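PDB 7K3P: UDP-glucose 4-epimerase from Campylobacter jejuni subsp. jejuni serotype O:2, which catalyses the NAD-dependent inversion of the sugar at C4 that interconverts UDP-glucose and UDP-galactose, and probably acts on the N-acetylated sugars as well. Local coordinates for residues 25-30 / 194-199; 248-253 / 272-277; 55-60 / 66-71. The protein carries 2 engineered substitutions. All blocks are in the same frame, centred on the assembly; numbering follows the deposited sequence.

How the contacts relate
Contact 1 lies on the dinucleotide itself: residues 25-30 hold the NAD pyrophosphate, and residues 194-199 border its nicotinamide end. Contact 2 backs it, the centres 15 Å apart, with residues 248-253, the start of helix 248-261, packed on the start of helix 27-37: Val-248 CG1 comes 3.5 Å from Tyr-27 OH, and the side chain of Ile-251 lies about 7 Å from NAD. Contact 3 also lies 15 Å from contact 1, on its adenosine side, where Ile-57 CG1 meets Ala-25 CB at 3.8 Å; Gln-71, at the end of its strand segment, touches the cofactor. Contacts 2 and 3 do not meet, their nearest atoms being about 9 Å apart.

Contact 1 of 3, residues 25-30 / 194-199; sequences AGYIGS and AGACMD. With NAD (nicotinamide-adenine-dinucleotide), chain C.
Ala-194 offers its carbonyl to the hydroxyl of Tyr-27, which reaches out from the first turn of helix 27-37. Tyr-27 OH donates to Ala-194 O at 2.7 Å, in the carbonyl plane and on a lone pair, and the oxygen also lies in the plane of the ring, at its edge. The ring gets there because CG stands anti to the backbone N (chi1 -176°), which swings it off the helix toward 194-199. Gly-195 comes next and runs close along the ring: its CA is 3.4 Å from Tyr-27 OH, and its O sits over one face, offset toward the rim. Being glycine, it lets the backbone pass this close to the ring end. Ala-196 then turns its methyl to two partners, with CB 4.0 Å from Tyr-27 CD2 and 3.6 Å from the carboxamide oxygen O7N of NAD. Cys-197 turns to the C-terminus and is joined to Cys-344 by a disulfide, while Met-198 brings CE to 3.9 Å from NAD N7N. On the helix side, the backbone N of Tyr-27 donates to NAD O2A and that of Ile-28 to NAD O1N, both at 2.8 Å and both nearly straight (174°). One amide thus serves each phosphate at the helix N-terminus, with Gly-26 as N-cap: the glycine-rich strand-turn-helix of a Rossmann fold, consistent with its GxGxxG pattern.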
# COMPACT_ATOMS: atom_id res chain seq x y z
N ALA A 25 -13.33 17.54 12.25
CA ALA A 25 -13.00 18.90 12.67
C ALA A 25 -12.23 19.66 11.59
O ALA A 25 -11.95 20.85 11.75
CB ALA A 25 -12.20 18.90 13.98
N GLY A 26 -11.86 18.95 10.51
CA GLY A 26 -11.11 19.55 9.41
C GLY A 26 -12.01 20.30 8.42
O GLY A 26 -13.20 20.50 8.69
N TYR A 27 -11.46 20.71 7.29
CA TYR A 27 -12.17 21.58 6.35
C TYR A 27 -13.38 20.91 5.71
O TYR A 27 -14.51 21.39 5.84
CB TYR A 27 -11.21 22.11 5.28
CG TYR A 27 -11.81 23.12 4.30
CD1 TYR A 27 -12.55 24.22 4.75
CD2 TYR A 27 -11.62 22.97 2.93
CE1 TYR A 27 -13.09 25.14 3.86
CE2 TYR A 27 -12.15 23.89 2.03
CZ TYR A 27 -12.88 24.97 2.49
OH TYR A 27 -13.40 25.88 1.59
N ILE A 28 -13.16 19.79 5.02
CA ILE A 28 -14.27 19.13 4.36
C ILE A 28 -15.13 18.37 5.38
O ILE A 28 -16.36 18.34 5.27
CB ILE A 28 -13.80 18.17 3.27
CG1 ILE A 28 -12.92 18.90 2.25
CG2 ILE A 28 -14.98 17.53 2.59
CD1 ILE A 28 -12.33 17.96 1.20
N GLY A 29 -14.46 17.76 6.36
CA GLY A 29 -15.15 17.04 7.42
C GLY A 29 -16.16 17.87 8.21
O GLY A 29 -17.28 17.41 8.47
N SER A 30 -15.78 19.09 8.60
CA SER A 30 -16.68 19.94 9.37
C SER A 30 -17.87 20.40 8.52
O SER A 30 -19.00 20.48 9.02
CB SER A 30 -15.94 21.15 9.93
OG SER A 30 -15.45 21.98 8.90
N ALA A 194 -11.89 24.30 -3.36
CA ALA A 194 -11.63 25.72 -3.11
C ALA A 194 -11.64 26.03 -1.62
O ALA A 194 -12.48 25.52 -0.88
CB ALA A 194 -12.66 26.59 -3.85
N GLY A 195 -10.69 26.86 -1.18
CA GLY A 195 -10.64 27.27 0.21
C GLY A 195 -9.82 26.39 1.14
O GLY A 195 -9.67 26.72 2.32
N ALA A 196 -9.29 25.27 0.65
CA ALA A 196 -8.48 24.40 1.52
C ALA A 196 -7.16 25.08 1.89
O ALA A 196 -6.45 25.59 1.02
CB ALA A 196 -8.23 23.06 0.87
N CYS A 197 -6.84 25.10 3.18
CA CYS A 197 -5.59 25.68 3.67
C CYS A 197 -4.47 24.67 3.56
O CYS A 197 -4.47 23.66 4.26
CB CYS A 197 -5.70 26.09 5.14
SG CYS A 197 -6.96 27.29 5.47
N MET A 198 -3.51 24.96 2.70
CA MET A 198 -2.35 24.11 2.58
C MET A 198 -1.08 24.88 2.95
O MET A 198 -0.89 26.02 2.53
CB MET A 198 -2.28 23.50 1.19
CG MET A 198 -3.37 22.46 1.01
SD MET A 198 -3.55 21.88 -0.67
CE MET A 198 -5.21 21.21 -0.56
N ASP A 199 -0.25 24.25 3.77
CA ASP A 199 0.93 24.91 4.33
C ASP A 199 2.10 24.94 3.35
O ASP A 199 3.03 25.72 3.52
CB ASP A 199 1.33 24.23 5.64
CG ASP A 199 0.21 24.25 6.69
OD1 ASP A 199 -0.59 25.21 6.67
OD2 ASP A 199 0.14 23.31 7.52
PA NAD C . -8.11 18.61 6.60
O1A NAD C . -6.68 18.65 7.07
O2A NAD C . -8.79 19.93 6.84
O5B NAD C . -8.94 17.52 7.39
C5B NAD C . -8.24 16.45 7.96
C4B NAD C . -8.73 16.21 9.33
O4B NAD C . -8.34 14.96 9.81
C3B NAD C . -8.19 17.29 10.32
O3B NAD C . -9.19 18.01 11.14
C2B NAD C . -7.07 16.53 11.08
O2B NAD C . -6.87 17.00 12.35
C1B NAD C . -7.65 15.15 11.05
N9A NAD C . -6.63 14.11 11.27
C8A NAD C . -5.49 13.94 10.56
N7A NAD C . -4.79 12.91 11.05
C5A NAD C . -5.46 12.38 12.09
C6A NAD C . -5.22 11.31 12.97
N6A NAD C . -4.03 10.51 12.83
N1A NAD C . -6.12 11.02 13.93
C2A NAD C . -7.25 11.73 14.08
N3A NAD C . -7.51 12.79 13.25
C4A NAD C . -6.65 13.13 12.25
O3 NAD C . -8.11 18.23 5.06
PN NAD C . -9.37 18.34 4.12
O1N NAD C . -10.63 18.56 4.95
O2N NAD C . -9.14 19.49 3.19
O5D NAD C . -9.48 16.99 3.31
C5D NAD C . -10.04 15.87 3.95
C4D NAD C . -9.92 14.62 3.09
O4D NAD C . -10.32 14.87 1.76
C3D NAD C . -8.53 13.99 3.10
O3D NAD C . -8.65 12.62 3.11
C2D NAD C . -7.93 14.35 1.81
O2D NAD C . -6.97 13.47 1.36
C1D NAD C . -9.19 14.45 0.91
N1N NAD C . -9.03 15.34 -0.33
C2N NAD C . -8.92 16.70 -0.08
C3N NAD C . -8.78 17.57 -1.16
C7N NAD C . -8.66 19.05 -0.90
O7N NAD C . -8.65 19.51 0.23
N7N NAD C . -8.54 19.93 -2.02
C4N NAD C . -8.77 17.08 -2.45
C5N NAD C . -8.88 15.72 -2.68
C6N NAD C . -9.02 14.83 -1.61

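Contact 2 of 3, residues 248-253 / 272-277; sequences VDDISS and VGYGHG
The hydroxyl of Tyr-274 donates to Asp-250 OD2 at 2.6 Å, meeting the anti lone pair, the one turned away from OD1. Carboxylate and phenol planes stand 89° apart, and OD2 lies at the edge of the ring, near its plane. Beside this polar pair is an apolar one: Ile-251 CD1 rests 3.8 Å from Val-272 CG1 and only slightly farther from CG2, its methyl set against the fork of the valine. In Ile-251, CG1 anti to the backbone N (chi1 178°) carries CD1 out to the valine. The next shell fixes the acid. OD1 accepts from the backbone N of Lys-326 and OD2 also from that of Tyr-327, so both oxygens of this buried carboxylate are engaged, which would be expected to stabilise its charge. The phenol oxygen is held as well, receiving a bond from the backbone N of His-247 just before the helix. Farther along the helix, Ser-252 OG and Ser-252 N reach Val-248 O from opposite faces of its plane. Ile-246, on strand 242-246, lies against Ile-251, Val-272 and Tyr-274 alike, Val-272 bonds through its backbone to Arg-189 of strand 184-189, and residues 248-253 meet helix 27-37 through Val-248, Asp-249, Ser-252 and Ser-253.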
# COMPACT_ATOMS: atom_id res chain seq x y z
N VAL A 248 -16.53 23.48 -1.35
CA VAL A 248 -16.44 22.60 -0.17
C VAL A 248 -17.79 21.99 0.21
O VAL A 248 -17.84 20.87 0.72
CB VAL A 248 -15.79 23.32 1.04
CG1 VAL A 248 -16.64 24.51 1.49
CG2 VAL A 248 -15.59 22.34 2.20
N ASP A 249 -18.88 22.71 -0.04
CA ASP A 249 -20.20 22.19 0.35
C ASP A 249 -20.74 21.17 -0.65
O ASP A 249 -21.60 20.35 -0.31
CB ASP A 249 -21.20 23.34 0.59
CG ASP A 249 -20.97 24.06 1.92
OD1 ASP A 249 -20.78 23.37 2.95
OD2 ASP A 249 -20.95 25.31 1.94
N ASP A 250 -20.21 21.21 -1.88
CA ASP A 250 -20.60 20.26 -2.93
C ASP A 250 -19.84 18.94 -2.83
O ASP A 250 -20.39 17.86 -3.11
CB ASP A 250 -20.36 20.88 -4.32
CG ASP A 250 -21.42 21.91 -4.69
OD1 ASP A 250 -22.55 21.80 -4.18
OD2 ASP A 250 -21.11 22.84 -5.48
N ILE A 251 -18.57 19.01 -2.47
CA ILE A 251 -17.86 17.76 -2.19
C ILE A 251 -18.44 17.19 -0.89
O ILE A 251 -18.60 15.98 -0.75
CB ILE A 251 -16.32 17.94 -2.12
CG1 ILE A 251 -15.63 16.61 -1.78
CG2 ILE A 251 -15.93 19.03 -1.14
CD1 ILE A 251 -15.96 15.51 -2.76
N SER A 252 -18.79 18.07 0.04
CA SER A 252 -19.41 17.61 1.29
C SER A 252 -20.70 16.85 1.00
O SER A 252 -20.87 15.73 1.47
CB SER A 252 -19.66 18.77 2.25
OG SER A 252 -18.45 19.20 2.85
N SER A 253 -21.59 17.42 0.18
CA SER A 253 -22.87 16.77 -0.08
C SER A 253 -22.69 15.43 -0.80
O SER A 253 -23.47 14.49 -0.62
CB SER A 253 -23.83 17.71 -0.84
OG SER A 253 -23.37 17.95 -2.16
N VAL A 272 -15.91 12.80 -8.06
CA VAL A 272 -16.83 13.87 -7.73
C VAL A 272 -16.37 15.13 -8.42
O VAL A 272 -15.26 15.61 -8.17
CB VAL A 272 -16.90 14.13 -6.22
CG1 VAL A 272 -18.02 15.13 -5.92
CG2 VAL A 272 -17.13 12.82 -5.45
N GLY A 273 -17.22 15.69 -9.29
CA GLY A 273 -16.87 16.90 -10.01
C GLY A 273 -18.06 17.46 -10.78
O GLY A 273 -19.10 16.78 -10.91
N TYR A 274 -17.92 18.68 -11.30
CA TYR A 274 -19.00 19.34 -12.02
C TYR A 274 -19.17 18.84 -13.46
O TYR A 274 -20.15 19.20 -14.14
CB TYR A 274 -18.83 20.86 -11.98
CG TYR A 274 -18.85 21.47 -10.60
CD1 TYR A 274 -19.79 21.07 -9.65
CD2 TYR A 274 -17.92 22.44 -10.24
CE1 TYR A 274 -19.81 21.63 -8.37
CE2 TYR A 274 -17.93 23.01 -8.96
CZ TYR A 274 -18.88 22.60 -8.04
OH TYR A 274 -18.89 23.16 -6.79
N GLY A 275 -18.24 18.00 -13.93
CA GLY A 275 -18.29 17.46 -15.29
C GLY A 275 -17.74 18.43 -16.33
O GLY A 275 -17.79 18.17 -17.54
N HIS A 276 -17.25 19.57 -15.85
CA HIS A 276 -16.55 20.55 -16.69
C HIS A 276 -15.54 21.26 -15.80
O HIS A 276 -15.65 21.20 -14.56
CB HIS A 276 -17.52 21.61 -17.22
CG HIS A 276 -18.12 22.46 -16.15
ND1 HIS A 276 -17.49 23.58 -15.64
CD2 HIS A 276 -19.26 22.32 -15.43
CE1 HIS A 276 -18.24 24.11 -14.69
NE2 HIS A 276 -19.32 23.36 -14.54
N GLY A 277 -14.59 21.96 -16.41
CA GLY A 277 -13.59 22.69 -15.66
C GLY A 277 -13.79 24.19 -15.70
O GLY A 277 -14.84 24.68 -16.15

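Contact 3 of 3, residues 55-60 / 66-71; sequences IAIEDL and FKFFEQ
Ile-57 is the bump on the helix, and the hollow that receives it lies between the rings of Phe-66 and Phe-68. Its branches divide the work. CG2 stands over one face of the Phe-68 ring and also meets the rim of Phe-66, where it lies 3.9 Å from CZ. CG1 and CD1 lie along the CD1-CE1 side of the Phe-68 ring, with Ile-57 CG1 at 4.0 Å from Phe-68 CE1; the two side chains cross at about a right angle. Phe-66 answers with a bump of its own. With CG between the backbone N and the carbonyl carbon (chi1 58°), its ring points at the helix and pushes its leading edge into the shallow dip between Ile-57 and Leu-60, one turn apart. There Phe-66 CZ comes 3.5 Å from Ile-57 O, and Phe-66 CE1 3.6 Å from the carbonyl carbon of Leu-60, both backbone atoms lying near the ring plane. Helix and strand belong to the right-handed beta-alpha-beta crossover of the Rossmann fold that runs from strand 42-46 through helix 54-61 to strand 67-69, at the border of the parallel sheet. Leu-60 adds its CB at the flank of the wedge, 4.1 Å from Phe-66 CE1, and its side chain also touches Leu-33 and Arg-34 of helix 27-37. Leu-33 and Leu-37 of that helix meet Phe-66 too, and Ile-43 and Val-45 touch it from the adjoining strand. Phe-68 shares Val-45 and leans on Asp-47 and Leu-49 in the loop that follows.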
# COMPACT_ATOMS: atom_id res chain seq x y z
N ILE A 55 -13.01 24.96 17.76
CA ILE A 55 -14.03 26.01 17.74
C ILE A 55 -15.13 25.75 16.69
O ILE A 55 -16.30 26.06 16.94
CB ILE A 55 -13.39 27.40 17.57
CG1 ILE A 55 -12.06 27.45 18.34
CG2 ILE A 55 -14.34 28.49 18.06
CD1 ILE A 55 -11.27 28.74 18.19
N ALA A 56 -14.76 25.19 15.54
CA ALA A 56 -15.74 24.76 14.55
C ALA A 56 -16.67 23.69 15.13
O ALA A 56 -17.89 23.72 14.91
CB ALA A 56 -15.05 24.24 13.28
N ILE A 57 -16.10 22.77 15.90
CA ILE A 57 -16.85 21.70 16.57
C ILE A 57 -17.84 22.23 17.62
O ILE A 57 -19.03 21.88 17.60
CB ILE A 57 -15.91 20.69 17.26
CG1 ILE A 57 -15.14 19.87 16.22
CG2 ILE A 57 -16.70 19.80 18.21
CD1 ILE A 57 -16.02 19.04 15.29
N GLU A 58 -17.34 23.04 18.55
CA GLU A 58 -18.18 23.63 19.59
C GLU A 58 -19.34 24.44 18.98
O GLU A 58 -20.48 24.33 19.43
CB GLU A 58 -17.35 24.50 20.54
CG GLU A 58 -16.31 23.70 21.33
CD GLU A 58 -15.57 24.54 22.35
OE1 GLU A 58 -14.44 25.00 22.05
OE2 GLU A 58 -16.11 24.74 23.46
N ASP A 59 -19.03 25.23 17.95
CA ASP A 59 -20.03 26.05 17.26
C ASP A 59 -21.17 25.25 16.62
O ASP A 59 -22.30 25.74 16.52
CB ASP A 59 -19.36 26.94 16.20
CG ASP A 59 -18.66 28.15 16.81
OD1 ASP A 59 -18.25 28.07 17.99
OD2 ASP A 59 -18.54 29.18 16.11
N LEU A 60 -20.89 24.02 16.20
CA LEU A 60 -21.90 23.15 15.59
C LEU A 60 -22.62 22.29 16.63
O LEU A 60 -23.72 21.78 16.37
CB LEU A 60 -21.27 22.25 14.51
CG LEU A 60 -20.75 22.92 13.24
CD1 LEU A 60 -19.58 22.13 12.63
CD2 LEU A 60 -21.87 23.06 12.22
N PHE A 66 -23.87 16.04 19.05
CA PHE A 66 -23.16 14.92 18.47
C PHE A 66 -21.99 14.63 19.40
O PHE A 66 -21.48 15.54 20.07
CB PHE A 66 -22.68 15.23 17.05
CG PHE A 66 -21.79 16.44 16.95
CD1 PHE A 66 -22.34 17.69 16.77
CD2 PHE A 66 -20.42 16.31 17.05
CE1 PHE A 66 -21.53 18.81 16.68
CE2 PHE A 66 -19.60 17.43 16.96
CZ PHE A 66 -20.16 18.68 16.78
N LYS A 67 -21.59 13.37 19.49
CA LYS A 67 -20.44 13.01 20.29
C LYS A 67 -19.18 13.42 19.55
O LYS A 67 -19.00 13.08 18.38
CB LYS A 67 -20.39 11.50 20.52
CG LYS A 67 -21.32 10.97 21.60
CD LYS A 67 -21.33 9.44 21.56
CE LYS A 67 -22.32 8.84 22.55
NZ LYS A 67 -22.83 7.51 22.06
N PHE A 68 -18.30 14.16 20.23
CA PHE A 68 -16.99 14.42 19.68
C PHE A 68 -15.90 13.64 20.42
O PHE A 68 -15.69 13.83 21.62
CB PHE A 68 -16.65 15.91 19.71
CG PHE A 68 -15.27 16.19 19.22
CD1 PHE A 68 -14.97 16.10 17.87
CD2 PHE A 68 -14.25 16.49 20.12
CE1 PHE A 68 -13.69 16.33 17.41
CE2 PHE A 68 -12.97 16.71 19.67
CZ PHE A 68 -12.69 16.64 18.32
N PHE A 69 -15.20 12.77 19.69
CA PHE A 69 -14.10 12.01 20.26
C PHE A 69 -12.74 12.57 19.85
O PHE A 69 -12.32 12.39 18.70
CB PHE A 69 -14.20 10.55 19.84
CG PHE A 69 -15.45 9.88 20.29
CD1 PHE A 69 -15.55 9.39 21.60
CD2 PHE A 69 -16.52 9.71 19.43
CE1 PHE A 69 -16.71 8.76 22.02
CE2 PHE A 69 -17.69 9.08 19.85
CZ PHE A 69 -17.78 8.61 21.16
N GLU A 70 -12.07 13.24 20.79
CA GLU A 70 -10.74 13.78 20.53
C GLU A 70 -9.71 12.65 20.64
O GLU A 70 -9.11 12.45 21.70
CB GLU A 70 -10.39 14.93 21.48
CG GLU A 70 -9.03 15.57 21.18
CD GLU A 70 -8.72 16.76 22.08
OE1 GLU A 70 -9.58 17.13 22.91
OE2 GLU A 70 -7.62 17.34 21.95
N GLN A 71 -9.54 11.91 19.54
CA GLN A 71 -8.76 10.68 19.50
C GLN A 71 -7.90 10.61 18.25
O GLN A 71 -8.32 11.04 17.16
CB GLN A 71 -9.70 9.48 19.45
CG GLN A 71 -10.65 9.39 20.60
CD GLN A 71 -11.04 7.96 20.87
OE1 GLN A 71 -10.54 7.04 20.20
NE2 GLN A 71 -11.92 7.75 21.85